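Local coordinates for periplasmic binding protein (Sulfurospirillum deleyianum, PDB 4PAG) that probably serves as the solute-binding component of an ABC transporter, with a histidine bound in its ligand pocket, at residues V162-Y175 / E193-K205. Residues are numbered along the deposited sequence; the frame is centred on the assembly and turned at random.
Sequences VASIPEKERTKVYY and EPLALAGGNLVHK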
loop_
_atom_site.group_PDB
_atom_site.type_symbol
_atom_site.label_atom_id
_atom_site.label_comp_id
_atom_site.label_asym_id
_atom_site.label_seq_id
_atom_site.Cartn_x
_atom_site.Cartn_y
_atom_site.Cartn_z
ATOM N N VAL A 162 4.052 -5.332 -18.749
ATOM C CA VAL A 162 5.355 -4.709 -18.501
ATOM C C VAL A 162 6.482 -5.449 -19.248
ATOM O O VAL A 162 7.381 -4.814 -19.815
ATOM C CB VAL A 162 5.645 -4.581 -16.987
ATOM C CG1 VAL A 162 7.084 -4.167 -16.737
ATOM C CG2 VAL A 162 4.706 -3.559 -16.368
ATOM N N ALA A 163 6.411 -6.777 -19.285
ATOM C CA ALA A 163 7.368 -7.573 -20.067
ATOM C C ALA A 163 7.397 -7.204 -21.556
ATOM O O ALA A 163 8.424 -7.371 -22.211
ATOM C CB ALA A 163 7.090 -9.064 -19.902
ATOM N N SER A 164 6.288 -6.700 -22.092
ATOM C CA SER A 164 6.234 -6.289 -23.503
ATOM C C SER A 164 6.888 -4.928 -23.799
ATOM O O SER A 164 6.999 -4.534 -24.963
ATOM C CB SER A 164 4.785 -6.292 -24.006
ATOM O OG SER A 164 4.067 -5.146 -23.577
ATOM N N ILE A 165 7.312 -4.212 -22.759
ATOM C CA ILE A 165 7.978 -2.913 -22.924
ATOM C C ILE A 165 9.488 -3.124 -22.817
ATOM O O ILE A 165 9.977 -3.432 -21.732
ATOM C CB ILE A 165 7.557 -1.900 -21.824
ATOM C CG1 ILE A 165 6.038 -1.872 -21.630
ATOM C CG2 ILE A 165 8.081 -0.507 -22.146
ATOM C CD1 ILE A 165 5.266 -1.457 -22.858
ATOM N N PRO A 166 10.235 -2.942 -23.926
ATOM C CA PRO A 166 11.694 -3.054 -23.859
ATOM C C PRO A 166 12.293 -2.113 -22.818
ATOM O O PRO A 166 11.767 -1.014 -22.600
ATOM C CB PRO A 166 12.151 -2.637 -25.259
ATOM C CG PRO A 166 10.967 -2.820 -26.139
ATOM C CD PRO A 166 9.764 -2.587 -25.277
ATOM N N GLU A 167 13.397 -2.528 -22.204
ATOM C CA GLU A 167 13.997 -1.770 -21.103
ATOM C C GLU A 167 14.368 -0.342 -21.505
ATOM O O GLU A 167 14.187 0.587 -20.721
ATOM C CB GLU A 167 15.212 -2.506 -20.534
ATOM C CG GLU A 167 14.865 -3.878 -19.970
ATOM C CD GLU A 167 15.638 -4.222 -18.712
ATOM O OE1 GLU A 167 16.884 -4.311 -18.780
ATOM O OE2 GLU A 167 14.995 -4.413 -17.650
ATOM N N LYS A 168 14.852 -0.176 -22.733
ATOM C CA LYS A 168 15.200 1.149 -23.264
ATOM C C LYS A 168 13.997 2.061 -23.536
ATOM O O LYS A 168 14.174 3.252 -23.760
ATOM C CB LYS A 168 16.033 1.019 -24.552
ATOM C CG LYS A 168 17.539 1.014 -24.330
ATOM C CD LYS A 168 17.971 -0.079 -23.366
ATOM C CE LYS A 168 19.449 -0.408 -23.519
ATOM N NZ LYS A 168 19.810 -1.654 -22.786
ATOM N N GLU A 169 12.789 1.503 -23.531
ATOM C CA GLU A 169 11.569 2.280 -23.742
ATOM C C GLU A 169 10.765 2.501 -22.452
ATOM O O GLU A 169 9.639 2.992 -22.512
ATOM C CB GLU A 169 10.694 1.599 -24.798
ATOM C CG GLU A 169 11.307 1.606 -26.195
ATOM C CD GLU A 169 10.476 0.850 -27.218
ATOM O OE1 GLU A 169 9.307 0.524 -26.928
ATOM O OE2 GLU A 169 10.996 0.582 -28.324
ATOM N N ARG A 170 11.337 2.161 -21.296
ATOM C CA ARG A 170 10.637 2.321 -20.021
ATOM C C ARG A 170 10.531 3.794 -19.646
ATOM O O ARG A 170 11.506 4.538 -19.739
ATOM C CB ARG A 170 11.343 1.553 -18.901
ATOM C CG ARG A 170 11.428 0.046 -19.124
ATOM C CD ARG A 170 10.129 -0.634 -18.765
ATOM N NE ARG A 170 10.098 -2.060 -19.104
ATOM C CZ ARG A 170 10.295 -3.065 -18.251
ATOM N NH1 ARG A 170 10.573 -2.846 -16.976
ATOM N NH2 ARG A 170 10.213 -4.316 -18.686
ATOM N N THR A 171 9.348 4.204 -19.205
ATOM C CA THR A 171 9.064 5.609 -18.908
ATOM C C THR A 171 9.813 6.073 -17.658
ATOM O O THR A 171 9.678 5.472 -16.602
ATOM C CB THR A 171 7.548 5.800 -18.707
ATOM O OG1 THR A 171 6.863 5.375 -19.888
ATOM C CG2 THR A 171 7.177 7.256 -18.401
ATOM N N LYS A 172 10.595 7.147 -17.777
ATOM C CA LYS A 172 11.255 7.737 -16.611
ATOM C C LYS A 172 10.226 8.419 -15.709
ATOM O O LYS A 172 9.419 9.232 -16.171
ATOM C CB LYS A 172 12.327 8.738 -17.035
ATOM C CG LYS A 172 13.502 8.104 -17.770
ATOM C CD LYS A 172 14.323 9.137 -18.526
ATOM C CE LYS A 172 15.047 10.097 -17.600
ATOM N NZ LYS A 172 15.580 11.279 -18.344
ATOM N N VAL A 173 10.256 8.080 -14.422
ATOM C CA VAL A 173 9.291 8.608 -13.472
ATOM C C VAL A 173 9.984 9.115 -12.197
ATOM O O VAL A 173 10.922 8.492 -11.681
ATOM C CB VAL A 173 8.166 7.570 -13.164
ATOM C CG1 VAL A 173 8.721 6.246 -12.664
ATOM C CG2 VAL A 173 7.158 8.120 -12.164
ATOM N N TYR A 174 9.516 10.266 -11.716
ATOM C CA TYR A 174 9.939 10.840 -10.456
ATOM C C TYR A 174 8.776 10.766 -9.479
ATOM O O TYR A 174 7.673 11.214 -9.777
ATOM C CB TYR A 174 10.380 12.297 -10.637
ATOM C CG TYR A 174 10.751 12.976 -9.341
ATOM C CD1 TYR A 174 11.850 12.546 -8.606
ATOM C CD2 TYR A 174 9.993 14.024 -8.831
ATOM C CE1 TYR A 174 12.189 13.146 -7.411
ATOM C CE2 TYR A 174 10.326 14.636 -7.629
ATOM C CZ TYR A 174 11.429 14.189 -6.928
ATOM O OH TYR A 174 11.786 14.774 -5.748
ATOM N N TYR A 175 9.028 10.181 -8.314
ATOM C CA TYR A 175 8.029 10.088 -7.256
ATOM C C TYR A 175 8.209 11.281 -6.329
ATOM O O TYR A 175 9.177 11.348 -5.575
ATOM C CB TYR A 175 8.208 8.768 -6.502
ATOM C CG TYR A 175 7.215 8.487 -5.395
ATOM C CD1 TYR A 175 5.907 8.964 -5.440
ATOM C CD2 TYR A 175 7.590 7.712 -4.306
ATOM C CE1 TYR A 175 5.004 8.683 -4.421
ATOM C CE2 TYR A 175 6.702 7.426 -3.287
ATOM C CZ TYR A 175 5.413 7.915 -3.338
ATOM O OH TYR A 175 4.548 7.626 -2.300
ATOM N N GLU A 193 7.952 0.506 -4.719
ATOM C CA GLU A 193 7.785 -0.778 -5.417
ATOM C C GLU A 193 6.754 -0.813 -6.570
ATOM O O GLU A 193 7.071 -1.353 -7.631
ATOM C CB GLU A 193 7.474 -1.890 -4.401
ATOM C CG GLU A 193 7.443 -3.293 -4.988
ATOM C CD GLU A 193 6.046 -3.781 -5.351
ATOM O OE1 GLU A 193 5.045 -3.093 -5.034
ATOM O OE2 GLU A 193 5.939 -4.881 -5.947
ATOM N N PRO A 194 5.531 -0.260 -6.373
ATOM C CA PRO A 194 4.541 -0.375 -7.442
ATOM C C PRO A 194 4.885 0.467 -8.669
ATOM O O PRO A 194 4.412 0.171 -9.763
ATOM C CB PRO A 194 3.252 0.132 -6.794
ATOM C CG PRO A 194 3.692 0.977 -5.656
ATOM C CD PRO A 194 4.948 0.345 -5.161
ATOM N N LEU A 195 5.708 1.496 -8.484
ATOM C CA LEU A 195 6.185 2.297 -9.616
ATOM C C LEU A 195 7.081 1.455 -10.528
ATOM O O LEU A 195 6.985 1.529 -11.752
ATOM C CB LEU A 195 6.918 3.540 -9.119
ATOM C CG LEU A 195 6.038 4.529 -8.343
ATOM C CD1 LEU A 195 6.858 5.371 -7.374
ATOM C CD2 LEU A 195 5.303 5.427 -9.311
ATOM N N ALA A 196 7.941 0.642 -9.926
ATOM C CA ALA A 196 8.788 -0.285 -10.685
ATOM C C ALA A 196 7.976 -1.452 -11.245
ATOM O O ALA A 196 8.217 -1.901 -12.367
ATOM C CB ALA A 196 9.913 -0.801 -9.807
ATOM N N LEU A 197 7.014 -1.940 -10.465
ATOM C CA LEU A 197 6.147 -3.039 -10.906
ATOM C C LEU A 197 5.303 -2.652 -12.123
ATOM O O LEU A 197 4.975 -3.495 -12.966
ATOM C CB LEU A 197 5.226 -3.465 -9.765
ATOM C CG LEU A 197 4.518 -4.804 -9.931
ATOM C CD1 LEU A 197 5.522 -5.946 -9.865
ATOM C CD2 LEU A 197 3.445 -4.960 -8.861
ATOM N N ALA A 198 4.965 -1.370 -12.207
ATOM C CA ALA A 198 4.205 -0.834 -13.324
ATOM C C ALA A 198 5.058 -0.552 -14.572
ATOM O O ALA A 198 4.537 -0.075 -15.563
ATOM C CB ALA A 198 3.499 0.437 -12.887
ATOM N N GLY A 199 6.358 -0.824 -14.511
ATOM C CA GLY A 199 7.254 -0.627 -15.651
ATOM C C GLY A 199 7.943 0.728 -15.679
ATOM O O GLY A 199 8.425 1.161 -16.721
ATOM N N GLY A 200 8.009 1.394 -14.533
ATOM C CA GLY A 200 8.675 2.678 -14.443
ATOM C C GLY A 200 10.183 2.559 -14.319
ATOM O O GLY A 200 10.703 1.596 -13.746
ATOM N N ASN A 201 10.877 3.542 -14.879
ATOM C CA ASN A 201 12.297 3.744 -14.646
ATOM C C ASN A 201 12.424 4.862 -13.612
ATOM O O ASN A 201 12.402 6.066 -13.938
ATOM C CB ASN A 201 12.993 4.087 -15.961
ATOM C CG ASN A 201 14.467 4.352 -15.799
ATOM O OD1 ASN A 201 14.992 4.407 -14.698
ATOM N ND2 ASN A 201 15.151 4.528 -16.917
ATOM N N LEU A 202 12.512 4.456 -12.351
ATOM C CA LEU A 202 12.554 5.406 -11.243
ATOM C C LEU A 202 13.880 6.169 -11.263
ATOM O O LEU A 202 14.945 5.567 -11.226
ATOM C CB LEU A 202 12.367 4.669 -9.922
ATOM C CG LEU A 202 10.925 4.332 -9.560
ATOM C CD1 LEU A 202 10.881 3.233 -8.508
ATOM C CD2 LEU A 202 10.209 5.580 -9.055
ATOM N N VAL A 203 13.820 7.496 -11.319
ATOM C CA VAL A 203 15.017 8.274 -11.644
ATOM C C VAL A 203 16.094 8.348 -10.555
ATOM O O VAL A 203 17.267 8.508 -10.883
ATOM C CB VAL A 203 14.674 9.701 -12.121
ATOM C CG1 VAL A 203 13.934 9.621 -13.443
ATOM C CG2 VAL A 203 13.860 10.467 -11.080
ATOM N N HIS A 204 15.702 8.244 -9.286
ATOM C CA HIS A 204 16.639 8.328 -8.166
ATOM C C HIS A 204 17.111 6.913 -7.778
ATOM O O HIS A 204 16.329 6.094 -7.275
ATOM C CB HIS A 204 15.975 9.045 -6.986
ATOM C CG HIS A 204 16.911 9.422 -5.879
ATOM N ND1 HIS A 204 17.894 10.379 -6.018
ATOM C CD2 HIS A 204 16.985 8.987 -4.599
ATOM C CE1 HIS A 204 18.548 10.502 -4.873
ATOM N NE2 HIS A 204 18.016 9.666 -3.996
ATOM N N LYS A 205 18.392 6.642 -8.021
ATOM C CA LYS A 205 18.954 5.292 -7.908
ATOM C C LYS A 205 19.685 5.085 -6.581
ATOM O O LYS A 205 20.717 5.703 -6.331
ATOM C CB LYS A 205 19.918 5.012 -9.066
ATOM C CG LYS A 205 19.359 5.300 -10.453
ATOM C CD LYS A 205 18.134 4.453 -10.745
ATOM C CE LYS A 205 17.798 4.410 -12.224
ATOM N NZ LYS A 205 16.527 3.657 -12.439
HETATM O O HOH W 1 14.129 4.181 -19.481
#
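Strands 172-175 and 201-202 run parallel, Lys172 beside Asn201 and Val173 beside Leu202; Asn201 N gives a nearly straight bond to Thr171 O (2.9 Å), Asn201 O accepts from Val173 N, and Val203 N, just past the strand, donates to Val173 O. On the face that carries Val173 and Leu202, Val173 CG1 packs against Leu202 CD2. Leu195 CD1 makes an off-centre CH-pi contact with the Tyr175 ring. Val203 CG2 meets the edge of the Tyr174 ring at CD1 (3.8 Å). On the face of Lys172 and Asn201, a water links Arg170 O to Asn201 ND2.

Gly199, at positive phi, closes helix 193-197 in a Schellman motif; Val162 CG2 presses on that end, 3.4 Å from Leu197 O. Arg170 CD lies 3.2 Å from Gly199 O. Bent at chi2 (-80°), the arginine chain brings NE and NH2 side-on to Ile165 O, which lies close to the guanidinium plane, with Val162 CG1 over one face. Replacing Arg170 by alanine would remove both donors, and is likely to leave Ile165 O without them and Val162 CG1 without the flat group it covers.

Strand 201-202 is an outermost strand of the four-stranded parallel sheet; strand 229-232 flanks 172-176 on its other side, and helix 277-288 packs on Val173 and Leu195.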